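Local structure of naphthalene dioxygenase large subunit (Rhodococcus sp., 2B1X) at residues H111-T114 with S120-G123. The protein is the large subunit of a Rieske-type ring-hydroxylating dioxygenase, carrying an iron-sulfur cluster in one domain and an iron ion in its catalytic domain. Numbering follows the deposited sequence.
Sequences HGWT and SLVG. With FES (Fe2/s2 (inorganic) cluster), chain H.
Thr114 and Gly123 form an antiparallel hydrogen-bonded pair, with Thr114 N giving its hydrogen to Gly123 O at 2.8 Å. The return half of the pair is split, because Thr114 O receives two donors: Val122 N approaches almost straight, with an N-H...O angle of 168°, while Gly123 N, at 3.1 Å, is tilted from the carbonyl plane. Two consecutive residues thus face one, the definition of a classic beta bulge, and the carbonyl is held by two amides. Trp113 CA adds a CA-H...O contact of 3.4 Å to Gly123 O, giving that oxygen a second, weaker contact from a carbon-bound hydrogen.

Within the Rieske domain, this bulged hairpin continues from a cluster-binding loop. His111 ND1 coordinates an iron of the [2Fe-2S] cluster, FE1, at 2.1 Å, sharing that iron with His90, while S1 lies at the edge of the His111 ring. Trp113 links cluster and hairpin. Its CB lies between S1 and Leu121 CD1; chi1 of -77° sets CG anti to the carbonyl carbon, and CG and CD1 then run past S1, the sulfide meeting the ring obliquely. Next to CD1, NE1 makes a weak hydrogen bond to Tyr215 OH of the second subunit, another copy of this protein, whose Asp213 is hydrogen-bonded to His111 NE2. On the six-membered ring, CE3 touches Leu121 CD2 at 3.8 Å and CZ3 meets the same methyl. Leu121 CD2 thus lies against the indole, while CD1, which also reaches Trp113 CB, sits 3.5 Å from Thr114 O, beside the bulge.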
loop_
_atom_site.group_PDB
_atom_site.type_symbol
_atom_site.label_atom_id
_atom_site.label_comp_id
_atom_site.label_asym_id
_atom_site.label_seq_id
_atom_site.Cartn_x
_atom_site.Cartn_y
_atom_site.Cartn_z
ATOM N N HIS A 111 19.704 24.143 2.809
ATOM C CA HIS A 111 20.489 25.370 2.607
ATOM C C HIS A 111 21.782 25.455 3.412
ATOM O O HIS A 111 22.481 26.452 3.321
ATOM C CB HIS A 111 19.645 26.642 2.810
ATOM C CG HIS A 111 18.298 26.584 2.155
ATOM N ND1 HIS A 111 17.234 25.904 2.707
ATOM C CD2 HIS A 111 17.834 27.153 1.019
ATOM C CE1 HIS A 111 16.176 26.025 1.926
ATOM N NE2 HIS A 111 16.518 26.765 0.886
ATOM N N GLY A 112 22.096 24.425 4.190
ATOM C CA GLY A 112 23.354 24.395 4.931
ATOM C C GLY A 112 23.430 25.086 6.291
ATOM O O GLY A 112 24.520 25.333 6.744
ATOM N N TRP A 113 22.307 25.421 6.930
ATOM C CA TRP A 113 22.328 25.896 8.305
ATOM C C TRP A 113 22.984 24.782 9.111
ATOM O O TRP A 113 22.711 23.604 8.878
ATOM C CB TRP A 113 20.908 26.126 8.812
ATOM C CG TRP A 113 20.254 27.437 8.294
ATOM C CD1 TRP A 113 20.573 28.126 7.172
ATOM C CD2 TRP A 113 19.189 28.164 8.920
ATOM N NE1 TRP A 113 19.769 29.234 7.047
ATOM C CE2 TRP A 113 18.928 29.291 8.126
ATOM C CE3 TRP A 113 18.457 27.997 10.109
ATOM C CZ2 TRP A 113 17.937 30.216 8.444
ATOM C CZ3 TRP A 113 17.474 28.917 10.425
ATOM C CH2 TRP A 113 17.228 30.015 9.605
ATOM N N THR A 114 23.864 25.167 10.023
ATOM C CA THR A 114 24.709 24.207 10.729
ATOM C C THR A 114 24.488 24.351 12.217
ATOM O O THR A 114 24.600 25.465 12.760
ATOM C CB THR A 114 26.186 24.508 10.374
ATOM O OG1 THR A 114 26.342 24.385 8.946
ATOM C CG2 THR A 114 27.137 23.445 10.955
ATOM N N SER A 120 22.612 24.384 19.249
ATOM C CA SER A 120 22.797 25.783 18.844
ATOM C C SER A 120 23.053 25.909 17.348
ATOM O O SER A 120 23.890 25.179 16.791
ATOM C CB SER A 120 23.969 26.430 19.595
ATOM O OG SER A 120 23.694 26.508 20.983
ATOM N N LEU A 121 22.307 26.823 16.714
ATOM C CA LEU A 121 22.580 27.246 15.372
ATOM C C LEU A 121 23.894 28.039 15.388
ATOM O O LEU A 121 23.979 29.105 16.013
ATOM C CB LEU A 121 21.436 28.136 14.839
ATOM C CG LEU A 121 21.578 28.645 13.386
ATOM C CD1 LEU A 121 21.795 27.462 12.379
ATOM C CD2 LEU A 121 20.351 29.464 12.998
ATOM N N VAL A 122 24.926 27.521 14.733
ATOM C CA VAL A 122 26.264 28.137 14.860
ATOM C C VAL A 122 26.750 28.641 13.520
ATOM O O VAL A 122 27.709 29.422 13.455
ATOM C CB VAL A 122 27.346 27.154 15.448
ATOM C CG1 VAL A 122 27.042 26.771 16.897
ATOM C CG2 VAL A 122 27.473 25.893 14.576
ATOM N N GLY A 123 26.103 28.193 12.442
ATOM C CA GLY A 123 26.480 28.631 11.105
ATOM C C GLY A 123 25.351 28.790 10.104
ATOM O O GLY A 123 24.536 27.888 9.912
HETATM FE FE1 FES H . 16.927 25.591 4.780
HETATM FE FE2 FES H . 17.573 23.609 6.581
HETATM S S1 FES H . 18.904 25.188 5.765
HETATM S S2 FES H . 15.662 23.885 5.446
#